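Local coordinates for Lin1840 protein (Listeria innocua serovar 6a, PDB 4ZOC) that probably hydrolyses terminal, non-reducing beta-D-glucosyl residues to release beta-D-glucose, as a family 3 beta-glucosidase involved in beta-1,2-glucan metabolism, at residues 28-33 against 58-63; 72-77 against 348-353; 94-99 against 127-132; 164-169 against 223-228. The protein carries 2 engineered substitutions. All blocks are in the same frame, centred on the assembly; numbering follows the deposited sequence.

Contact 1: residues 28-33 against 58-63; sequences FLFKGT and GSVLGS
F30 sets its ring against V60 because CG stands anti to the carbonyl carbon (chi1 -67°), while V60 has CG1 anti to the backbone N (chi1 179°), which leaves CG2 beside that N and facing the incoming ring. The setting is the TIM barrel of the glycoside hydrolase family 3 N-terminal domain. V60 lies on barrel strand 59-61, and F30 belongs to the loop that leaves the neighbouring parallel strand, 23-25, on the way to helix 37-47. Here a loop folds an aromatic side chain back onto the strand beside the one it leaves. V60 CG2 is the single methyl involved: it sits 3.5 Å from F30 CE1 and 3.8 Å from F30 CZ, so the far end of the ring does the touching, and the two side chains meet at a slant. No hydrogen bond joins 28-33 to 58-63, and the attachment is apolar. All three touching residues are buried, and F30 also packs on I72 of helix 66-79 and on L86, which places its ring between a barrel strand and the helical layer around it. F30 also begins a type II turn that runs to T33. S59 takes part through its backbone; its CB points away from the loop, and its hydroxyl bonds V87 O and Q24 NE2. The S59 carbonyl O lies near the plane of the F30 ring, at the edge, 3.9 Å from CZ.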
loop_
_atom_site.group_PDB
_atom_site.type_symbol
_atom_site.label_atom_id
_atom_site.label_comp_id
_atom_site.label_asym_id
_atom_site.label_seq_id
_atom_site.Cartn_x
_atom_site.Cartn_y
_atom_site.Cartn_z
ATOM N N PHE A 28 8.435 37.459 11.899
ATOM C CA PHE A 28 8.870 38.043 13.195
ATOM C C PHE A 28 10.363 37.863 13.453
ATOM O O PHE A 28 10.883 38.308 14.482
ATOM C CB PHE A 28 8.041 37.465 14.369
ATOM C CG PHE A 28 7.917 35.994 14.364
ATOM C CD1 PHE A 28 8.906 35.233 14.923
ATOM C CD2 PHE A 28 6.775 35.368 13.843
ATOM C CE1 PHE A 28 8.789 33.845 14.923
ATOM C CE2 PHE A 28 6.679 33.971 13.828
ATOM C CZ PHE A 28 7.678 33.242 14.375
ATOM N N LEU A 29 11.058 37.237 12.509
ATOM C CA LEU A 29 12.538 37.233 12.476
ATOM C C LEU A 29 13.135 38.484 11.802
ATOM O O LEU A 29 14.330 38.664 11.784
ATOM C CB LEU A 29 13.103 35.964 11.847
ATOM C CG LEU A 29 12.597 34.726 12.571
ATOM C CD1 LEU A 29 12.828 33.435 11.843
ATOM C CD2 LEU A 29 13.227 34.645 13.954
ATOM N N PHE A 30 12.299 39.375 11.326
ATOM C CA PHE A 30 12.768 40.549 10.659
ATOM C C PHE A 30 12.472 41.758 11.532
ATOM O O PHE A 30 11.424 41.868 12.138
ATOM C CB PHE A 30 12.090 40.730 9.291
ATOM C CG PHE A 30 12.440 39.701 8.284
ATOM C CD1 PHE A 30 11.727 38.541 8.215
ATOM C CD2 PHE A 30 13.453 39.903 7.368
ATOM C CE1 PHE A 30 12.036 37.582 7.226
ATOM C CE2 PHE A 30 13.772 38.946 6.404
ATOM C CZ PHE A 30 13.041 37.792 6.331
ATOM N N LYS A 31 13.364 42.724 11.508
ATOM C CA LYS A 31 13.043 44.016 12.010
ATOM C C LYS A 31 11.804 44.603 11.277
ATOM O O LYS A 31 11.590 44.423 10.034
ATOM C CB LYS A 31 14.255 44.927 11.786
ATOM C CG LYS A 31 14.058 46.370 12.212
ATOM C CD LYS A 31 15.376 47.104 11.947
ATOM C CE LYS A 31 15.226 48.606 12.100
ATOM N NZ LYS A 31 14.936 48.896 13.518
ATOM N N GLY A 32 10.981 45.331 12.031
ATOM C CA GLY A 32 9.856 46.031 11.392
ATOM C C GLY A 32 8.554 45.224 11.363
ATOM O O GLY A 32 7.495 45.724 10.930
ATOM N N THR A 33 8.602 43.997 11.847
ATOM C CA THR A 33 7.395 43.199 11.982
ATOM C C THR A 33 6.390 43.869 12.925
ATOM O O THR A 33 6.761 44.641 13.815
ATOM C CB THR A 33 7.718 41.770 12.503
ATOM O OG1 THR A 33 6.523 41.000 12.449
ATOM C CG2 THR A 33 8.243 41.783 13.962
ATOM N N GLY A 58 16.176 36.149 1.471
ATOM C CA GLY A 58 15.488 36.321 0.187
ATOM C C GLY A 58 14.008 36.485 0.334
ATOM O O GLY A 58 13.346 37.179 -0.471
ATOM N N SER A 59 13.448 35.875 1.366
ATOM C CA SER A 59 11.984 35.819 1.399
ATOM C C SER A 59 11.418 35.701 2.811
ATOM O O SER A 59 12.050 35.171 3.678
ATOM C CB SER A 59 11.569 34.587 0.483
ATOM O OG SER A 59 10.156 34.372 0.506
ATOM N N VAL A 60 10.172 36.160 2.976
ATOM C CA VAL A 60 9.330 35.962 4.094
ATOM C C VAL A 60 8.247 34.962 3.800
ATOM O O VAL A 60 7.654 35.025 2.735
ATOM C CB VAL A 60 8.620 37.295 4.403
ATOM C CG1 VAL A 60 7.687 37.145 5.590
ATOM C CG2 VAL A 60 9.666 38.337 4.732
ATOM N N LEU A 61 7.959 34.040 4.734
ATOM C CA LEU A 61 6.673 33.321 4.579
ATOM C C LEU A 61 5.760 33.502 5.764
ATOM O O LEU A 61 6.204 33.576 6.932
ATOM C CB LEU A 61 6.828 31.851 4.259
ATOM C CG LEU A 61 6.943 30.933 5.477
ATOM C CD1 LEU A 61 6.839 29.505 5.006
ATOM C CD2 LEU A 61 8.303 31.239 6.021
ATOM N N GLY A 62 4.480 33.665 5.450
ATOM C CA GLY A 62 3.488 33.794 6.440
ATOM C C GLY A 62 3.432 35.156 7.171
ATOM O O GLY A 62 3.141 35.198 8.361
ATOM N N SER A 63 3.681 36.226 6.433
ATOM C CA SER A 63 3.295 37.576 6.913
ATOM C C SER A 63 1.845 37.559 7.485
ATOM O O SER A 63 1.002 36.828 7.004
ATOM C CB SER A 63 3.422 38.619 5.821
ATOM O OG SER A 63 2.926 39.870 6.248
#

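Contact 2: residues 72-77 against 348-353; sequences IQEAYL and GLKNND
K350 NZ is gripped by both carboxylate oxygens of E74 in a forked salt bridge. The arms are almost equal, 3.3 Å from K350 NZ to E74 OE2 and 3.4 Å from K350 NZ to E74 OE1, and each counts as a weak hydrogen bond. The ammonium therefore faces the carboxylate as a whole, with E74 CD only 3.5 Å from K350 NZ. E74 reaches out from helix 66-79, one of the helices of the TIM barrel, with CG anti to the backbone N (chi1 -164°) and the rest of the chain extended, so that the acid is held well clear of the helix. K350 comes in at about a right angle to it, on a chain that bends twice, at chi2 (61°) and at chi4 (128°); the second bend departs from a staggered torsion. Its backbone stands in a type I turn from L349 to N352, closed by N352 N to L349 O at 3.1 Å, within the loop between helix 322-338 and helix 361-374. The same lysine makes a cation-pi contact with Y346, and Q73, next to E74, donates to P345 O, so the helix and the loop are joined at more than one point. Long, weak bonds at the surface, made to an exposed lysine, imply a mainly electrostatic attraction that water would partly screen, and one that need not fix either side chain precisely.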
loop_
_atom_site.group_PDB
_atom_site.type_symbol
_atom_site.label_atom_id
_atom_site.label_comp_id
_atom_site.label_asym_id
_atom_site.label_seq_id
_atom_site.Cartn_x
_atom_site.Cartn_y
_atom_site.Cartn_z
ATOM N N ILE A 72 7.998 45.312 7.423
ATOM C CA ILE A 72 9.133 44.480 7.175
ATOM C C ILE A 72 9.874 44.915 5.942
ATOM O O ILE A 72 11.111 44.988 5.994
ATOM C CB ILE A 72 8.710 42.993 7.078
ATOM C CG1 ILE A 72 8.311 42.443 8.450
ATOM C CG2 ILE A 72 9.835 42.131 6.498
ATOM C CD1 ILE A 72 7.562 41.104 8.337
ATOM N N GLN A 73 9.151 45.138 4.830
ATOM C CA GLN A 73 9.769 45.506 3.570
ATOM C C GLN A 73 10.439 46.913 3.735
ATOM O O GLN A 73 11.561 47.177 3.233
ATOM C CB GLN A 73 8.730 45.544 2.479
ATOM C CG GLN A 73 9.244 45.765 1.058
ATOM C CD GLN A 73 9.925 44.503 0.517
ATOM O OE1 GLN A 73 11.044 44.142 0.958
ATOM N NE2 GLN A 73 9.278 43.839 -0.422
ATOM N N GLU A 74 9.791 47.808 4.463
ATOM C CA GLU A 74 10.349 49.174 4.632
ATOM C C GLU A 74 11.647 49.159 5.410
ATOM O O GLU A 74 12.652 49.724 4.977
ATOM C CB GLU A 74 9.290 50.129 5.303
ATOM C CG GLU A 74 9.681 51.600 5.143
ATOM C CD GLU A 74 8.540 52.563 5.351
ATOM O OE1 GLU A 74 7.571 52.193 6.051
ATOM O OE2 GLU A 74 8.624 53.705 4.800
ATOM N N ALA A 75 11.673 48.452 6.543
ATOM C CA ALA A 75 12.911 48.277 7.306
ATOM C C ALA A 75 13.978 47.561 6.493
ATOM O O ALA A 75 15.121 47.952 6.466
ATOM C CB ALA A 75 12.641 47.565 8.622
ATOM N N TYR A 76 13.595 46.532 5.754
ATOM C CA TYR A 76 14.562 45.751 5.045
ATOM C C TYR A 76 15.259 46.602 3.968
ATOM O O TYR A 76 16.482 46.528 3.809
ATOM C CB TYR A 76 13.857 44.587 4.356
ATOM C CG TYR A 76 14.791 43.604 3.682
ATOM C CD1 TYR A 76 15.119 43.734 2.360
ATOM C CD2 TYR A 76 15.223 42.502 4.349
ATOM C CE1 TYR A 76 15.967 42.827 1.735
ATOM C CE2 TYR A 76 15.996 41.526 3.719
ATOM C CZ TYR A 76 16.357 41.709 2.402
ATOM O OH TYR A 76 17.148 40.760 1.768
ATOM N N LEU A 77 14.486 47.420 3.226
ATOM C CA LEU A 77 15.048 48.213 2.174
ATOM C C LEU A 77 15.843 49.411 2.694
ATOM O O LEU A 77 16.705 49.893 1.976
ATOM C CB LEU A 77 13.973 48.699 1.202
ATOM C CG LEU A 77 13.304 47.666 0.285
ATOM C CD1 LEU A 77 12.135 48.225 -0.438
ATOM C CD2 LEU A 77 14.278 47.114 -0.712
ATOM N N GLY A 348 1.536 47.363 -4.991
ATOM C CA GLY A 348 0.257 48.019 -5.107
ATOM C C GLY A 348 -0.284 48.654 -3.845
ATOM O O GLY A 348 -1.208 49.406 -3.919
ATOM N N LEU A 349 0.318 48.397 -2.697
ATOM C CA LEU A 349 -0.288 48.760 -1.470
ATOM C C LEU A 349 0.157 50.082 -0.814
ATOM O O LEU A 349 -0.500 50.558 0.087
ATOM C CB LEU A 349 -0.083 47.653 -0.467
ATOM C CG LEU A 349 -0.685 46.286 -0.806
ATOM C CD1 LEU A 349 -0.664 45.444 0.499
ATOM C CD2 LEU A 349 -2.076 46.406 -1.373
ATOM N N LYS A 350 1.322 50.604 -1.168
ATOM C CA LYS A 350 1.950 51.649 -0.303
ATOM C C LYS A 350 1.051 52.841 -0.113
ATOM O O LYS A 350 0.917 53.353 1.040
ATOM C CB LYS A 350 3.292 52.121 -0.878
ATOM C CG LYS A 350 4.132 52.984 0.083
ATOM C CD LYS A 350 4.498 52.238 1.353
ATOM C CE LYS A 350 5.818 52.745 1.953
ATOM N NZ LYS A 350 5.662 53.080 3.378
ATOM N N ASN A 351 0.440 53.283 -1.218
ATOM C CA ASN A 351 -0.539 54.382 -1.167
ATOM C C ASN A 351 -1.958 53.992 -1.548
ATOM O O ASN A 351 -2.733 54.808 -2.085
ATOM C CB ASN A 351 -0.070 55.470 -2.128
ATOM C CG ASN A 351 1.342 55.935 -1.798
ATOM O OD1 ASN A 351 2.259 55.725 -2.593
ATOM N ND2 ASN A 351 1.541 56.505 -0.590
ATOM N N ASN A 352 -2.298 52.732 -1.288
ATOM C CA ASN A 352 -3.542 52.189 -1.734
ATOM C C ASN A 352 -3.948 51.085 -0.766
ATOM O O ASN A 352 -3.601 49.906 -0.953
ATOM C CB ASN A 352 -3.467 51.652 -3.152
ATOM C CG ASN A 352 -4.808 51.153 -3.648
ATOM O OD1 ASN A 352 -5.843 51.584 -3.181
ATOM N ND2 ASN A 352 -4.792 50.227 -4.563
ATOM N N ASP A 353 -4.683 51.469 0.270
ATOM C CA ASP A 353 -5.240 50.479 1.214
ATOM C C ASP A 353 -6.375 49.725 0.530
ATOM O O ASP A 353 -7.284 50.330 0.015
ATOM C CB ASP A 353 -5.660 51.149 2.537
ATOM C CG ASP A 353 -6.268 50.170 3.528
ATOM O OD1 ASP A 353 -7.134 49.346 3.174
ATOM O OD2 ASP A 353 -5.921 50.253 4.685
#

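Contact 3: residues 94-99 against 127-132; sequences HGYKTV and TADGHH
Y96 stands at about a right angle to both D129 and H131, and its hydroxyl is the point where the three side chains converge. They belong to the TIM barrel, within the beta-alpha-beta crossover in which helix 112-128 links the adjacent parallel strands 87-90 and 133-134: Y96 lies in the loop after the first strand, D129 and H131 just past the helix. CG of Y96 is anti to the backbone N (chi1 -169°), which sends the ring across to the helix end. There the hydroxyl serves both ways. Y96 OH donates to D129 OD2 over a short 2.6 Å, meeting that oxygen on its anti side, and it accepts from H131 NE2 at 2.9 Å along a moderately bent bond (N-H...O 147°). Y96 OH lies in the imidazole plane. The tyrosine ring and the D129 carboxylate are turned 80° apart, and OD2 sits at the ring's edge, 3.4 Å from Y96 CE2. The two rings meet obliquely, their centroids 5.2 Å apart. Two bonds thus restrain the rotation of a buried phenol hydroxyl, while Y412 stacks on the Y96 ring and also meets H131. D129 has a second hold, since its OD1 accepts from A66 N. D129 and H131 flank the C-prime residue of a Schellman motif, which places both at the helix end: G130 has positive phi, H131 N is bonded to A126 O and G130 N to T127 O. That turn also brings D129 O over one face of the H131 ring, 3.9 Å above its plane and offset toward the rim.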
loop_
_atom_site.group_PDB
_atom_site.type_symbol
_atom_site.label_atom_id
_atom_site.label_comp_id
_atom_site.label_asym_id
_atom_site.label_seq_id
_atom_site.Cartn_x
_atom_site.Cartn_y
_atom_site.Cartn_z
ATOM N N HIS A 94 -7.375 27.373 -0.034
ATOM C CA HIS A 94 -8.780 27.376 -0.524
ATOM C C HIS A 94 -9.468 28.613 -0.039
ATOM O O HIS A 94 -10.645 28.595 0.404
ATOM C CB HIS A 94 -9.539 26.092 -0.138
ATOM C CG HIS A 94 -9.575 25.817 1.337
ATOM N ND1 HIS A 94 -10.709 25.974 2.089
ATOM C CD2 HIS A 94 -8.653 25.314 2.176
ATOM C CE1 HIS A 94 -10.471 25.660 3.346
ATOM N NE2 HIS A 94 -9.216 25.279 3.433
ATOM N N GLY A 95 -8.763 29.719 -0.206
ATOM C CA GLY A 95 -9.310 31.006 0.172
ATOM C C GLY A 95 -8.431 31.696 1.195
ATOM O O GLY A 95 -7.671 31.030 1.977
ATOM N N TYR A 96 -8.530 33.048 1.184
ATOM C CA TYR A 96 -7.815 33.870 2.081
ATOM C C TYR A 96 -8.657 34.182 3.305
ATOM O O TYR A 96 -8.606 33.448 4.315
ATOM C CB TYR A 96 -7.210 35.137 1.387
ATOM C CG TYR A 96 -6.231 35.852 2.275
ATOM C CD1 TYR A 96 -4.976 35.306 2.553
ATOM C CD2 TYR A 96 -6.501 37.099 2.804
ATOM C CE1 TYR A 96 -4.087 35.927 3.374
ATOM C CE2 TYR A 96 -5.611 37.745 3.609
ATOM C CZ TYR A 96 -4.382 37.138 3.940
ATOM O OH TYR A 96 -3.484 37.755 4.775
ATOM N N LYS A 97 -9.436 35.272 3.254
ATOM C CA LYS A 97 -10.427 35.596 4.315
ATOM C C LYS A 97 -11.796 35.077 3.962
ATOM O O LYS A 97 -12.512 34.571 4.882
ATOM C CB LYS A 97 -10.507 37.096 4.621
ATOM C CG LYS A 97 -9.234 37.557 5.248
ATOM C CD LYS A 97 -9.280 37.520 6.741
ATOM C CE LYS A 97 -7.890 37.862 7.264
ATOM N NZ LYS A 97 -7.862 37.392 8.702
ATOM N N THR A 98 -12.175 35.146 2.677
ATOM C CA THR A 98 -13.353 34.433 2.216
ATOM C C THR A 98 -12.956 32.980 1.933
ATOM O O THR A 98 -12.182 32.712 0.961
ATOM C CB THR A 98 -14.006 35.062 0.962
ATOM O OG1 THR A 98 -14.187 36.469 1.172
ATOM C CG2 THR A 98 -15.400 34.342 0.678
ATOM N N VAL A 99 -13.387 32.060 2.811
ATOM C CA VAL A 99 -12.902 30.693 2.739
ATOM C C VAL A 99 -13.874 29.891 1.880
ATOM O O VAL A 99 -15.078 29.904 2.088
ATOM C CB VAL A 99 -12.684 30.049 4.106
ATOM C CG1 VAL A 99 -12.062 28.639 3.991
ATOM C CG2 VAL A 99 -11.857 30.923 4.982
ATOM N N THR A 127 -3.417 39.337 -2.211
ATOM C CA THR A 127 -2.594 40.503 -2.642
ATOM C C THR A 127 -2.943 41.737 -1.866
ATOM O O THR A 127 -2.078 42.574 -1.634
ATOM C CB THR A 127 -2.692 40.724 -4.160
ATOM O OG1 THR A 127 -4.063 40.947 -4.566
ATOM C CG2 THR A 127 -2.106 39.521 -4.921
ATOM N N ALA A 128 -4.226 41.904 -1.530
ATOM C CA ALA A 128 -4.660 43.044 -0.720
ATOM C C ALA A 128 -4.015 43.045 0.646
ATOM O O ALA A 128 -3.817 44.140 1.212
ATOM C CB ALA A 128 -6.177 43.091 -0.633
ATOM N N ASP A 129 -3.565 41.863 1.129
ATOM C CA ASP A 129 -2.942 41.787 2.425
ATOM C C ASP A 129 -1.415 41.616 2.306
ATOM O O ASP A 129 -0.759 41.253 3.252
ATOM C CB ASP A 129 -3.609 40.668 3.255
ATOM C CG ASP A 129 -3.854 41.062 4.673
ATOM O OD1 ASP A 129 -3.778 42.272 5.000
ATOM O OD2 ASP A 129 -4.130 40.169 5.481
ATOM N N GLY A 130 -0.875 41.839 1.101
ATOM C CA GLY A 130 0.544 41.950 0.880
ATOM C C GLY A 130 1.326 40.719 0.430
ATOM O O GLY A 130 2.523 40.750 0.403
ATOM N N HIS A 131 0.634 39.637 0.126
ATOM C CA HIS A 131 1.258 38.387 -0.313
ATOM C C HIS A 131 1.491 38.326 -1.816
ATOM O O HIS A 131 0.612 38.618 -2.580
ATOM C CB HIS A 131 0.370 37.205 0.093
ATOM C CG HIS A 131 0.038 37.160 1.557
ATOM N ND1 HIS A 131 0.975 36.912 2.540
ATOM C CD2 HIS A 131 -1.126 37.393 2.206
ATOM C CE1 HIS A 131 0.400 36.958 3.722
ATOM N NE2 HIS A 131 -0.872 37.266 3.545
ATOM N N HIS A 132 2.671 37.828 -2.213
ATOM C CA HIS A 132 3.098 37.752 -3.619
ATOM C C HIS A 132 2.935 36.370 -4.213
ATOM O O HIS A 132 2.771 36.264 -5.416
ATOM C CB HIS A 132 4.555 38.079 -3.795
ATOM C CG HIS A 132 4.923 39.400 -3.175
ATOM N ND1 HIS A 132 6.175 39.665 -2.690
ATOM C CD2 HIS A 132 4.189 40.518 -2.971
ATOM C CE1 HIS A 132 6.197 40.886 -2.164
ATOM N NE2 HIS A 132 5.018 41.441 -2.347
#

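Contact 4: residues 164-169 against 223-228; sequences LGKAMV and YNAAIQ
A226, K166 and A225 give up the most surface where helix 158-173 meets helix 221-228, and their small or slender side chains let the backbones come close: the CA atoms of K166 and A226 are 5.1 Å apart. A226 receives V169 from the other helix, its CB 4.0 Å from V169 CG2, the methyl that lies beside the valine's own backbone N. G165, with no side chain, lies on the side that faces A226, which leaves room for the approach. K166 works by its aliphatic stem. CG anti to the carbonyl carbon (chi1 -68°) lays the chain along A225, with K166 CG 3.7 Å from A225 O and 4.0 Å from A225 CB. A bend at chi3 (-73°) takes the amine off to E163 OE2 on its own helix, where it forms a salt bridge. The lysine therefore lends methylenes to the interface and keeps its charge at the partly exposed border. Between the two short segments there is no hydrogen bond, only van der Waals contact, with the axes 8.4 Å apart at closest approach and crossing at -31°. A226 also rests on V190 of strand 187-193, which ties its helix to the barrel wall. Neighbouring helices that run the same way round a parallel barrel, after adjacent strands 133-134 and 187-193, are the arrangement expected of a TIM barrel's helical layer.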
loop_
_atom_site.group_PDB
_atom_site.type_symbol
_atom_site.label_atom_id
_atom_site.label_comp_id
_atom_site.label_asym_id
_atom_site.label_seq_id
_atom_site.Cartn_x
_atom_site.Cartn_y
_atom_site.Cartn_z
ATOM N N LEU A 164 -8.155 20.670 -13.018
ATOM C CA LEU A 164 -8.412 21.629 -11.933
ATOM C C LEU A 164 -7.164 22.399 -11.431
ATOM O O LEU A 164 -7.241 23.600 -11.046
ATOM C CB LEU A 164 -9.150 20.949 -10.807
ATOM C CG LEU A 164 -10.482 20.286 -11.244
ATOM C CD1 LEU A 164 -11.127 19.777 -9.948
ATOM C CD2 LEU A 164 -11.466 21.183 -11.942
ATOM N N GLY A 165 -6.008 21.760 -11.487
ATOM C CA GLY A 165 -4.781 22.448 -11.188
ATOM C C GLY A 165 -4.525 23.573 -12.164
ATOM O O GLY A 165 -4.138 24.665 -11.751
ATOM N N LYS A 166 -4.705 23.305 -13.445
ATOM C CA LYS A 166 -4.578 24.337 -14.437
ATOM C C LYS A 166 -5.565 25.487 -14.189
ATOM O O LYS A 166 -5.186 26.672 -14.270
ATOM C CB LYS A 166 -4.748 23.842 -15.856
ATOM C CG LYS A 166 -3.645 22.971 -16.283
ATOM C CD LYS A 166 -3.759 22.571 -17.745
ATOM C CE LYS A 166 -4.834 21.594 -17.925
ATOM N NZ LYS A 166 -4.987 21.331 -19.391
ATOM N N ALA A 167 -6.821 25.156 -13.857
ATOM C CA ALA A 167 -7.757 26.195 -13.499
ATOM C C ALA A 167 -7.321 27.037 -12.301
ATOM O O ALA A 167 -7.494 28.264 -12.341
ATOM C CB ALA A 167 -9.139 25.597 -13.308
ATOM N N MET A 168 -6.712 26.409 -11.273
ATOM C CA MET A 168 -6.245 27.178 -10.097
ATOM C C MET A 168 -5.104 28.109 -10.461
ATOM O O MET A 168 -5.109 29.309 -10.102
ATOM C CB MET A 168 -5.778 26.264 -9.001
ATOM C CG MET A 168 -6.817 25.645 -8.140
ATOM S SD MET A 168 -6.175 25.173 -6.473
ATOM C CE MET A 168 -7.457 23.955 -6.256
ATOM N N VAL A 169 -4.153 27.579 -11.238
ATOM C CA VAL A 169 -2.999 28.402 -11.673
ATOM C C VAL A 169 -3.500 29.632 -12.459
ATOM O O VAL A 169 -3.069 30.758 -12.219
ATOM C CB VAL A 169 -2.018 27.571 -12.501
ATOM C CG1 VAL A 169 -0.957 28.487 -13.160
ATOM C CG2 VAL A 169 -1.345 26.525 -11.640
ATOM N N TYR A 223 1.274 17.736 -11.865
ATOM C CA TYR A 223 2.361 18.749 -11.675
ATOM C C TYR A 223 2.743 19.351 -13.042
ATOM O O TYR A 223 2.920 20.581 -13.203
ATOM C CB TYR A 223 3.626 18.207 -11.002
ATOM C CG TYR A 223 3.454 17.441 -9.728
ATOM C CD1 TYR A 223 2.819 17.988 -8.593
ATOM C CD2 TYR A 223 3.876 16.151 -9.653
ATOM C CE1 TYR A 223 2.675 17.257 -7.387
ATOM C CE2 TYR A 223 3.687 15.431 -8.494
ATOM C CZ TYR A 223 3.092 15.991 -7.368
ATOM O OH TYR A 223 2.840 15.140 -6.290
ATOM N N ASN A 224 2.955 18.442 -13.977
ATOM C CA ASN A 224 3.419 18.831 -15.281
ATOM C C ASN A 224 2.424 19.778 -15.939
ATOM O O ASN A 224 2.809 20.757 -16.583
ATOM C CB ASN A 224 3.706 17.602 -16.170
ATOM C CG ASN A 224 4.160 18.023 -17.538
ATOM O OD1 ASN A 224 5.188 18.636 -17.672
ATOM N ND2 ASN A 224 3.308 17.865 -18.520
ATOM N N ALA A 225 1.135 19.490 -15.812
ATOM C CA ALA A 225 0.104 20.294 -16.466
ATOM C C ALA A 225 0.116 21.695 -15.899
ATOM O O ALA A 225 0.070 22.669 -16.638
ATOM C CB ALA A 225 -1.264 19.704 -16.338
ATOM N N ALA A 226 0.276 21.799 -14.584
ATOM C CA ALA A 226 0.360 23.124 -13.968
ATOM C C ALA A 226 1.606 23.930 -14.314
ATOM O O ALA A 226 1.598 25.150 -14.460
ATOM C CB ALA A 226 0.210 22.931 -12.452
ATOM N N ILE A 227 2.706 23.225 -14.433
ATOM C CA ILE A 227 3.986 23.791 -14.821
ATOM C C ILE A 227 3.869 24.303 -16.254
ATOM O O ILE A 227 4.241 25.472 -16.559
ATOM C CB ILE A 227 5.090 22.768 -14.625
ATOM C CG1 ILE A 227 5.399 22.548 -13.139
ATOM C CG2 ILE A 227 6.397 23.170 -15.363
ATOM C CD1 ILE A 227 6.163 21.252 -12.946
ATOM N N GLN A 228 3.321 23.479 -17.140
ATOM C CA GLN A 228 3.166 23.910 -18.551
ATOM C C GLN A 228 2.188 25.069 -18.720
ATOM O O GLN A 228 2.329 25.919 -19.624
ATOM C CB GLN A 228 2.809 22.733 -19.487
ATOM C CG GLN A 228 3.800 21.585 -19.526
ATOM C CD GLN A 228 5.279 22.009 -19.377
ATOM O OE1 GLN A 228 5.722 23.023 -19.959
ATOM N NE2 GLN A 228 6.018 21.300 -18.542
#

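How the contacts relate
Contacts 1, 2 and 3 form one connected region of the TIM-barrel domain, while contact 4 stands apart. Helix 66-79 joins the first two: K31 O lies 3.6 Å from A75 CB, and their centres are 13 Å apart. Contact 3 touches both neighbours, S63 O lying 3.3 Å from H131 CE1 and L349 CD1 3.5 Å from A128 O. Y412, which packs on the rings of contact 3, also bonds S63 O of contact 1 through its hydroxyl. Contact 4 comes no nearer than about 7 Å to contact 3, nearest atoms. None belongs to the glucose pocket of W271, W409 and E473; the V60 side chain is about 13 Å from a bound glucose.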